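Local coordinates for putative glycoside hydrolase (Bacteroides thetaiotaomicron VPI-5482, PDB 3HBZ), which binds calcium and may play a role in carbohydrate metabolism, though its activity is not established, at residues 92-104 against 329-341. Numbering follows the deposited sequence.
Sequences IDTELATIYNFED and LLIDEVELIYRSE. With CA (calcium ion), chain B; NA (sodium ion), chain D; ACT (acetate ion), chain H.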
ATOM      1  N   ILE A  92       0.820  12.937  -8.592  1.00 22.69           N
ATOM      2  CA  ILE A  92      -0.504  12.982  -7.982  1.00 24.91           C
ATOM      3  C   ILE A  92      -0.644  14.367  -7.370  1.00 23.58           C
ATOM      4  O   ILE A  92       0.107  14.719  -6.460  1.00 24.18           O
ATOM      5  CB  ILE A  92      -0.642  11.933  -6.847  1.00 26.69           C
ATOM      6  CG1 ILE A  92      -0.257  10.514  -7.315  1.00 31.44           C
ATOM      7  CG2 ILE A  92      -2.029  11.957  -6.288  1.00 23.66           C
ATOM      8  CD1 ILE A  92      -1.141  10.016  -8.369  1.00 30.56           C
ATOM      9  N   ASP A  93      -1.561  15.160  -7.894  1.00 25.44           N
ATOM     10  CA  ASP A  93      -1.770  16.529  -7.409  1.00 26.97           C
ATOM     11  C   ASP A  93      -3.178  16.742  -6.849  1.00 27.04           C
ATOM     12  O   ASP A  93      -3.659  17.866  -6.822  1.00 27.08           O
ATOM     13  CB  ASP A  93      -1.525  17.556  -8.542  1.00 26.46           C
ATOM     14  CG  ASP A  93      -2.532  17.420  -9.677  1.00 32.29           C
ATOM     15  OD1 ASP A  93      -3.044  16.293  -9.876  1.00 31.55           O
ATOM     16  OD2 ASP A  93      -2.815  18.423 -10.360  1.00 39.48           O
ATOM     17  N   THR A  94      -3.819  15.668  -6.418  1.00 24.14           N
ATOM     18  CA  THR A  94      -5.191  15.709  -5.961  1.00 25.06           C
ATOM     19  C   THR A  94      -5.245  15.236  -4.507  1.00 24.92           C
ATOM     20  O   THR A  94      -4.287  14.709  -3.982  1.00 22.15           O
ATOM     21  CB  THR A  94      -6.095  14.789  -6.823  1.00 23.33           C
ATOM     22  OG1 THR A  94      -5.470  13.515  -6.952  1.00 28.95           O
ATOM     23  CG2 THR A  94      -6.298  15.398  -8.195  1.00 24.51           C
ATOM     24  N   GLU A  95      -6.369  15.472  -3.858  1.00 23.85           N
ATOM     25  CA  GLU A  95      -6.546  15.041  -2.490  1.00 26.78           C
ATOM     26  C   GLU A  95      -6.860  13.538  -2.463  1.00 27.00           C
ATOM     27  O   GLU A  95      -7.272  12.975  -3.457  1.00 23.60           O
ATOM     28  CB  GLU A  95      -7.593  15.919  -1.799  1.00 25.96           C
ATOM     29  CG  GLU A  95      -9.011  15.836  -2.312  1.00 36.27           C
ATOM     30  CD  GLU A  95      -9.944  16.928  -1.715  1.00 49.62           C
ATOM     31  OE1 GLU A  95      -9.444  17.945  -1.161  1.00 48.44           O
ATOM     32  OE2 GLU A  95     -11.179  16.764  -1.827  1.00 51.89           O
ATOM     33  N   LEU A  96      -6.579  12.874  -1.342  1.00 28.09           N
ATOM     34  CA  LEU A  96      -6.748  11.423  -1.251  1.00 29.58           C
ATOM     35  C   LEU A  96      -8.150  11.004  -1.735  1.00 29.33           C
ATOM     36  O   LEU A  96      -9.128  11.653  -1.413  1.00 26.52           O
ATOM     37  CB  LEU A  96      -6.554  11.007   0.209  1.00 30.45           C
ATOM     38  CG  LEU A  96      -6.093   9.602   0.492  1.00 31.72           C
ATOM     39  CD1 LEU A  96      -4.786   9.264  -0.280  1.00 26.52           C
ATOM     40  CD2 LEU A  96      -5.930   9.394   2.019  1.00 30.05           C
ATOM     41  N   ALA A  97      -8.242   9.910  -2.469  1.00 28.25           N
ATOM     42  CA  ALA A  97      -9.538   9.365  -2.910  1.00 27.22           C
ATOM     43  C   ALA A  97     -10.229   8.790  -1.673  1.00 25.07           C
ATOM     44  O   ALA A  97      -9.545   8.316  -0.768  1.00 27.43           O
ATOM     45  CB  ALA A  97      -9.299   8.222  -3.941  1.00 26.98           C
ATOM     46  N   THR A  98     -11.563   8.813  -1.651  1.00 23.47           N
ATOM     47  CA  THR A  98     -12.343   8.348  -0.479  1.00 27.08           C
ATOM     48  C   THR A  98     -13.504   7.383  -0.796  1.00 26.63           C
ATOM     49  O   THR A  98     -14.223   6.975   0.118  1.00 26.06           O
ATOM     50  CB  THR A  98     -12.928   9.535   0.326  1.00 25.26           C
ATOM     51  OG1 THR A  98     -13.956  10.200  -0.434  1.00 27.09           O
ATOM     52  CG2 THR A  98     -11.818  10.518   0.729  1.00 20.93           C
ATOM     53  N   ILE A  99     -13.670   7.025  -2.069  1.00 23.81           N
ATOM     54  CA  ILE A  99     -14.757   6.143  -2.509  1.00 28.82           C
ATOM     55  C   ILE A  99     -14.118   4.984  -3.249  1.00 25.91           C
ATOM     56  O   ILE A  99     -13.470   5.199  -4.264  1.00 26.65           O
ATOM     57  CB  ILE A  99     -15.765   6.877  -3.439  1.00 29.57           C
ATOM     58  CG1 ILE A  99     -16.363   8.112  -2.754  1.00 38.03           C
ATOM     59  CG2 ILE A  99     -16.872   5.924  -3.951  1.00 30.19           C
ATOM     60  CD1 ILE A  99     -17.467   7.841  -1.793  1.00 45.62           C
ATOM     61  N   TYR A 100     -14.313   3.760  -2.762  1.00 25.91           N
ATOM     62  CA  TYR A 100     -13.555   2.604  -3.253  1.00 24.36           C
ATOM     63  C   TYR A 100     -14.479   1.497  -3.716  1.00 26.34           C
ATOM     64  O   TYR A 100     -15.120   0.847  -2.903  1.00 24.84           O
ATOM     65  CB  TYR A 100     -12.668   2.064  -2.137  1.00 28.19           C
ATOM     66  CG  TYR A 100     -11.959   3.145  -1.349  1.00 24.35           C
ATOM     67  CD1 TYR A 100     -11.140   4.060  -1.981  1.00 25.65           C
ATOM     68  CD2 TYR A 100     -12.117   3.244   0.024  1.00 34.22           C
ATOM     69  CE1 TYR A 100     -10.491   5.052  -1.273  1.00 29.10           C
ATOM     70  CE2 TYR A 100     -11.485   4.239   0.749  1.00 32.62           C
ATOM     71  CZ  TYR A 100     -10.659   5.130   0.112  1.00 32.65           C
ATOM     72  OH  TYR A 100     -10.008   6.104   0.854  1.00 26.45           O
ATOM     73  N   ASN A 101     -14.527   1.268  -5.022  1.00 23.16           N
ATOM     74  CA  ASN A 101     -15.382   0.230  -5.592  1.00 25.05           C
ATOM     75  C   ASN A 101     -14.598  -0.996  -6.111  1.00 24.95           C
ATOM     76  O   ASN A 101     -15.174  -1.989  -6.549  1.00 24.52           O
ATOM     77  CB  ASN A 101     -16.245   0.858  -6.695  1.00 23.36           C
ATOM     78  CG  ASN A 101     -17.424   1.665  -6.124  1.00 26.69           C
ATOM     79  OD1 ASN A 101     -18.292   1.122  -5.474  1.00 29.47           O
ATOM     80  ND2 ASN A 101     -17.448   2.952  -6.382  1.00 30.23           N
ATOM     81  N   PHE A 102     -13.274  -0.895  -6.069  1.00 24.92           N
ATOM     82  CA  PHE A 102     -12.371  -1.985  -6.387  1.00 25.39           C
ATOM     83  C   PHE A 102     -12.524  -2.542  -7.794  1.00 25.91           C
ATOM     84  O   PHE A 102     -12.310  -3.743  -8.014  1.00 24.58           O
ATOM     85  CB  PHE A 102     -12.454  -3.055  -5.285  1.00 21.79           C
ATOM     86  CG  PHE A 102     -12.103  -2.504  -3.929  1.00 26.30           C
ATOM     87  CD1 PHE A 102     -10.791  -2.238  -3.621  1.00 28.50           C
ATOM     88  CD2 PHE A 102     -13.077  -2.089  -3.036  1.00 26.05           C
ATOM     89  CE1 PHE A 102     -10.454  -1.650  -2.405  1.00 24.51           C
ATOM     90  CE2 PHE A 102     -12.730  -1.508  -1.828  1.00 25.33           C
ATOM     91  CZ  PHE A 102     -11.410  -1.294  -1.532  1.00 21.72           C
ATOM     92  N   GLU A 103     -12.890  -1.660  -8.737  1.00 25.33           N
ATOM     93  CA  GLU A 103     -13.051  -2.022 -10.125  1.00 25.40           C
ATOM     94  C   GLU A 103     -11.735  -1.940 -10.926  1.00 28.69           C
ATOM     95  O   GLU A 103     -11.552  -2.657 -11.894  1.00 31.34           O
ATOM     96  CB  GLU A 103     -14.102  -1.142 -10.836  1.00 25.96           C
ATOM     97  CG  GLU A 103     -15.498  -1.028 -10.159  1.00 25.92           C
ATOM     98  CD  GLU A 103     -16.115  -2.389  -9.868  1.00 30.64           C
ATOM     99  OE1 GLU A 103     -15.837  -3.346 -10.631  1.00 22.94           O
ATOM    100  OE2 GLU A 103     -16.862  -2.504  -8.876  1.00 22.00           O
ATOM    101  N   ASP A 104     -10.848  -1.025 -10.552  1.00 29.16           N
ATOM    102  CA  ASP A 104      -9.747  -0.619 -11.424  1.00 24.96           C
ATOM    103  C   ASP A 104      -8.427  -1.167 -10.914  1.00 25.28           C
ATOM    104  O   ASP A 104      -8.111  -1.022  -9.718  1.00 23.09           O
ATOM    105  CB  ASP A 104      -9.629   0.899 -11.437  1.00 25.84           C
ATOM    106  CG  ASP A 104     -10.819   1.584 -12.142  1.00 23.28           C
ATOM    107  OD1 ASP A 104     -11.284   1.097 -13.176  1.00 31.07           O
ATOM    108  OD2 ASP A 104     -11.277   2.588 -11.607  1.00 34.99           O
ATOM    109  N   LEU A 329     -11.236 -12.828   2.952  1.00 24.04           N
ATOM    110  CA  LEU A 329     -11.949 -11.606   3.198  1.00 26.06           C
ATOM    111  C   LEU A 329     -12.227 -10.974   1.838  1.00 25.03           C
ATOM    112  O   LEU A 329     -11.289 -10.711   1.082  1.00 24.36           O
ATOM    113  CB  LEU A 329     -11.114 -10.651   4.082  1.00 26.66           C
ATOM    114  CG  LEU A 329     -11.730  -9.268   4.361  1.00 25.98           C
ATOM    115  CD1 LEU A 329     -13.066  -9.338   5.206  1.00 22.13           C
ATOM    116  CD2 LEU A 329     -10.751  -8.369   5.048  1.00 23.33           C
ATOM    117  N   LEU A 330     -13.506 -10.787   1.532  1.00 22.74           N
ATOM    118  CA  LEU A 330     -13.968  -9.992   0.386  1.00 23.91           C
ATOM    119  C   LEU A 330     -14.442  -8.622   0.835  1.00 22.49           C
ATOM    120  O   LEU A 330     -15.140  -8.500   1.842  1.00 27.62           O
ATOM    121  CB  LEU A 330     -15.101 -10.724  -0.393  1.00 21.62           C
ATOM    122  CG  LEU A 330     -14.862 -12.137  -0.859  1.00 25.18           C
ATOM    123  CD1 LEU A 330     -16.135 -12.657  -1.646  1.00 24.55           C
ATOM    124  CD2 LEU A 330     -13.496 -12.290  -1.688  1.00 21.12           C
ATOM    125  N   ILE A 331     -14.041  -7.576   0.106  1.00 22.93           N
ATOM    126  CA  ILE A 331     -14.363  -6.210   0.485  1.00 19.79           C
ATOM    127  C   ILE A 331     -14.914  -5.487  -0.711  1.00 22.24           C
ATOM    128  O   ILE A 331     -14.391  -5.650  -1.821  1.00 24.99           O
ATOM    129  CB  ILE A 331     -13.103  -5.458   0.994  1.00 18.31           C
ATOM    130  CG1 ILE A 331     -12.593  -6.021   2.344  1.00 22.00           C
ATOM    131  CG2 ILE A 331     -13.341  -3.964   1.054  1.00 21.04           C
ATOM    132  CD1 ILE A 331     -13.482  -5.667   3.570  1.00 22.53           C
ATOM    133  N   ASP A 332     -16.002  -4.732  -0.521  1.00 21.90           N
ATOM    134  CA  ASP A 332     -16.524  -3.909  -1.591  1.00 23.22           C
ATOM    135  C   ASP A 332     -17.249  -2.671  -1.072  1.00 25.16           C
ATOM    136  O   ASP A 332     -17.672  -2.620   0.095  1.00 23.55           O
ATOM    137  CB  ASP A 332     -17.455  -4.720  -2.496  1.00 24.48           C
ATOM    138  CG  ASP A 332     -17.449  -4.221  -3.965  1.00 29.09           C
ATOM    139  OD1 ASP A 332     -16.727  -3.243  -4.255  1.00 25.33           O
ATOM    140  OD2 ASP A 332     -18.180  -4.795  -4.816  1.00 26.32           O
ATOM    141  N   GLU A 333     -17.383  -1.676  -1.954  1.00 25.41           N
ATOM    142  CA  GLU A 333     -18.181  -0.455  -1.697  1.00 25.36           C
ATOM    143  C   GLU A 333     -17.767   0.253  -0.399  1.00 26.23           C
ATOM    144  O   GLU A 333     -18.591   0.508   0.489  1.00 25.19           O
ATOM    145  CB  GLU A 333     -19.678  -0.785  -1.658  1.00 26.65           C
ATOM    146  CG  GLU A 333     -20.230  -1.294  -2.969  1.00 29.35           C
ATOM    147  CD  GLU A 333     -21.759  -1.486  -2.977  1.00 29.16           C
ATOM    148  OE1 GLU A 333     -22.427  -1.194  -1.959  1.00 33.74           O
ATOM    149  OE2 GLU A 333     -22.301  -1.920  -4.026  1.00 29.62           O
ATOM    150  N   VAL A 334     -16.494   0.604  -0.290  1.00 25.13           N
ATOM    151  CA  VAL A 334     -16.009   1.189   0.943  1.00 25.28           C
ATOM    152  C   VAL A 334     -15.987   2.693   0.751  1.00 25.46           C
ATOM    153  O   VAL A 334     -15.727   3.182  -0.350  1.00 20.85           O
ATOM    154  CB  VAL A 334     -14.559   0.684   1.300  1.00 27.46           C
ATOM    155  CG1 VAL A 334     -14.025   1.340   2.559  1.00 21.99           C
ATOM    156  CG2 VAL A 334     -14.566  -0.816   1.468  1.00 21.39           C
ATOM    157  N   GLU A 335     -16.184   3.414   1.848  1.00 25.01           N
ATOM    158  CA  GLU A 335     -16.075   4.851   1.844  1.00 26.28           C
ATOM    159  C   GLU A 335     -15.330   5.364   3.064  1.00 26.13           C
ATOM    160  O   GLU A 335     -15.631   5.000   4.198  1.00 27.04           O
ATOM    161  CB  GLU A 335     -17.490   5.496   1.778  1.00 25.36           C
ATOM    162  CG  GLU A 335     -17.373   6.946   1.530  1.00 30.91           C
ATOM    163  CD  GLU A 335     -18.685   7.659   1.276  1.00 35.49           C
ATOM    164  OE1 GLU A 335     -19.759   7.028   1.378  1.00 32.67           O
ATOM    165  OE2 GLU A 335     -18.605   8.871   0.971  1.00 36.31           O
ATOM    166  N   LEU A 336     -14.381   6.260   2.842  1.00 26.12           N
ATOM    167  CA  LEU A 336     -13.843   7.085   3.936  1.00 25.00           C
ATOM    168  C   LEU A 336     -14.697   8.359   4.075  1.00 27.11           C
ATOM    169  O   LEU A 336     -14.643   9.270   3.231  1.00 26.44           O
ATOM    170  CB  LEU A 336     -12.374   7.423   3.637  1.00 24.25           C
ATOM    171  CG  LEU A 336     -11.674   8.253   4.708  1.00 25.57           C
ATOM    172  CD1 LEU A 336     -11.730   7.565   6.077  1.00 23.72           C
ATOM    173  CD2 LEU A 336     -10.210   8.569   4.226  1.00 20.68           C
ATOM    174  N   ILE A 337     -15.517   8.411   5.124  1.00 26.64           N
ATOM    175  CA  ILE A 337     -16.440   9.531   5.346  1.00 24.32           C
ATOM    176  C   ILE A 337     -15.742  10.525   6.273  1.00 24.65           C
ATOM    177  O   ILE A 337     -15.165  10.135   7.294  1.00 23.87           O
ATOM    178  CB  ILE A 337     -17.791   9.047   5.987  1.00 25.81           C
ATOM    179  CG1 ILE A 337     -18.461   7.986   5.071  1.00 30.75           C
ATOM    180  CG2 ILE A 337     -18.783  10.244   6.257  1.00 26.53           C
ATOM    181  CD1 ILE A 337     -19.542   7.126   5.765  1.00 26.56           C
ATOM    182  N   TYR A 338     -15.782  11.790   5.887  1.00 24.87           N
ATOM    183  CA  TYR A 338     -15.178  12.876   6.645  1.00 25.98           C
ATOM    184  C   TYR A 338     -16.142  14.063   6.871  1.00 28.30           C
ATOM    185  O   TYR A 338     -17.169  14.227   6.183  1.00 26.51           O
ATOM    186  CB  TYR A 338     -13.913  13.362   5.946  1.00 27.43           C
ATOM    187  CG  TYR A 338     -14.084  13.849   4.531  1.00 26.29           C
ATOM    188  CD1 TYR A 338     -14.420  15.170   4.273  1.00 30.43           C
ATOM    189  CD2 TYR A 338     -13.904  12.985   3.449  1.00 29.92           C
ATOM    190  CE1 TYR A 338     -14.573  15.642   2.969  1.00 31.27           C
ATOM    191  CE2 TYR A 338     -14.038  13.449   2.132  1.00 30.99           C
ATOM    192  CZ  TYR A 338     -14.371  14.782   1.913  1.00 34.50           C
ATOM    193  OH  TYR A 338     -14.523  15.260   0.651  1.00 38.85           O
ATOM    194  N   ARG A 339     -15.817  14.873   7.866  1.00 29.09           N
ATOM    195  CA  ARG A 339     -16.716  15.970   8.256  1.00 32.95           C
ATOM    196  C   ARG A 339     -16.741  17.060   7.187  1.00 37.06           C
ATOM    197  O   ARG A 339     -15.671  17.419   6.686  1.00 36.71           O
ATOM    198  CB  ARG A 339     -16.272  16.572   9.562  1.00 30.79           C
ATOM    199  CG  ARG A 339     -17.240  17.690  10.051  1.00 34.83           C
ATOM    200  CD  ARG A 339     -16.915  18.103  11.462  1.00 39.56           C
ATOM    201  NE  ARG A 339     -17.041  16.904  12.273  1.00 43.48           N
ATOM    202  CZ  ARG A 339     -16.244  16.570  13.278  1.00 46.83           C
ATOM    203  NH1 ARG A 339     -15.223  17.364  13.624  1.00 47.99           N
ATOM    204  NH2 ARG A 339     -16.472  15.418  13.931  1.00 32.72           N
ATOM    205  N   SER A 340     -17.937  17.593   6.853  1.00 41.36           N
ATOM    206  CA  SER A 340     -18.029  18.714   5.873  1.00 46.48           C
ATOM    207  C   SER A 340     -17.480  20.010   6.479  1.00 48.41           C
ATOM    208  O   SER A 340     -17.747  20.298   7.643  1.00 48.17           O
ATOM    209  CB  SER A 340     -19.460  18.928   5.303  1.00 48.64           C
ATOM    210  OG  SER A 340     -20.481  18.800   6.288  1.00 50.88           O
ATOM    211  N   GLU A 341     -16.712  20.762   5.677  1.00 52.59           N
ATOM    212  CA  GLU A 341     -15.955  21.959   6.118  1.00 55.07           C
ATOM    213  C   GLU A 341     -16.531  23.312   5.633  1.00 54.56           C
ATOM    214  O   GLU A 341     -17.744  23.488   5.498  1.00 53.75           O
ATOM    215  CB  GLU A 341     -14.491  21.835   5.651  1.00 56.76           C
ATOM    216  CG  GLU A 341     -13.552  21.193   6.680  1.00 59.76           C
ATOM    217  CD  GLU A 341     -12.328  20.552   6.046  1.00 64.10           C
ATOM    218  OE1 GLU A 341     -12.504  19.540   5.345  1.00 54.37           O
ATOM    219  OE2 GLU A 341     -11.193  21.037   6.271  1.00 65.90           O
TER
HETATM  220 CA    CA B   1     -17.207  -3.234  -6.689  1.00 35.78          CA
HETATM  221 NA    NA D   3     -12.520   5.936  -6.321  1.00 43.85          NA
HETATM  222  C   ACT H   7      -7.301  14.914   0.987  1.00 49.09           C
HETATM  223  O   ACT H   7      -7.218  15.762   1.806  1.00 47.53           O
HETATM  224  OXT ACT H   7      -6.104  14.671   0.626  1.00 54.16           O
HETATM  225  CH3 ACT H   7      -8.670  14.270   0.570  1.00 52.57           C
HETATM  226  O   HOH W   1     -18.744  -1.470  -6.304  1.00 22.13           O
HETATM  227  O   HOH W   2     -13.230   3.260  -6.717  1.00 27.34           O
HETATM  228  O   HOH W   3     -11.847   5.317  -8.722  1.00 35.75           O
HETATM  229  O   HOH W   4     -15.075   6.529  -7.204  1.00 47.65           O
HETATM  230  O   HOH W   5     -11.485   7.740  -6.937  1.00 42.88           O
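Y100 and V334 pair on the buried face, where the packing is tight. Their backbones exchange two hydrogen bonds, Y100 N to V334 O (2.9 Å) and V334 N to Y100 O. V334 CB sits in the plane of the tyrosine ring at its edge, and V334 CG1 lies 3.7 Å from Y100 CD2. With CG anti to the carbonyl carbon (chi1 -43°), the ring swings toward L336; the hydroxyl passes L336 CB and bonds back to A97 O (2.8 Å), which anchors it. F102 presents its edge to V334, CE2 lying 3.8 Å from V334 CG2, while I331 CG2 approaches the ring obliquely. T98-Y100 and V334-L336 thus form a short antiparallel pairing on the chain's last strand, part of the putative carbohydrate metabolism domain, beside a bend at E333. At that corner calcium joins the segments: D332, also partnered by K154, chelates it with both carboxylate oxygens, and N101 O, E103 OE2, a water and the T155 and K157 carbonyls complete the site. The opposite face is more solvent-exposed: I99 CD1 lies against the extended E335, a close non-bonded contact. On the far edge of 99-100, I99 O, E116 OE1 and four waters bind sodium. Beyond the last backbone bond, L336 N to T98 O (2.8 Å), T98 CG2 merely touches Y338 CE2 at 3.9 Å.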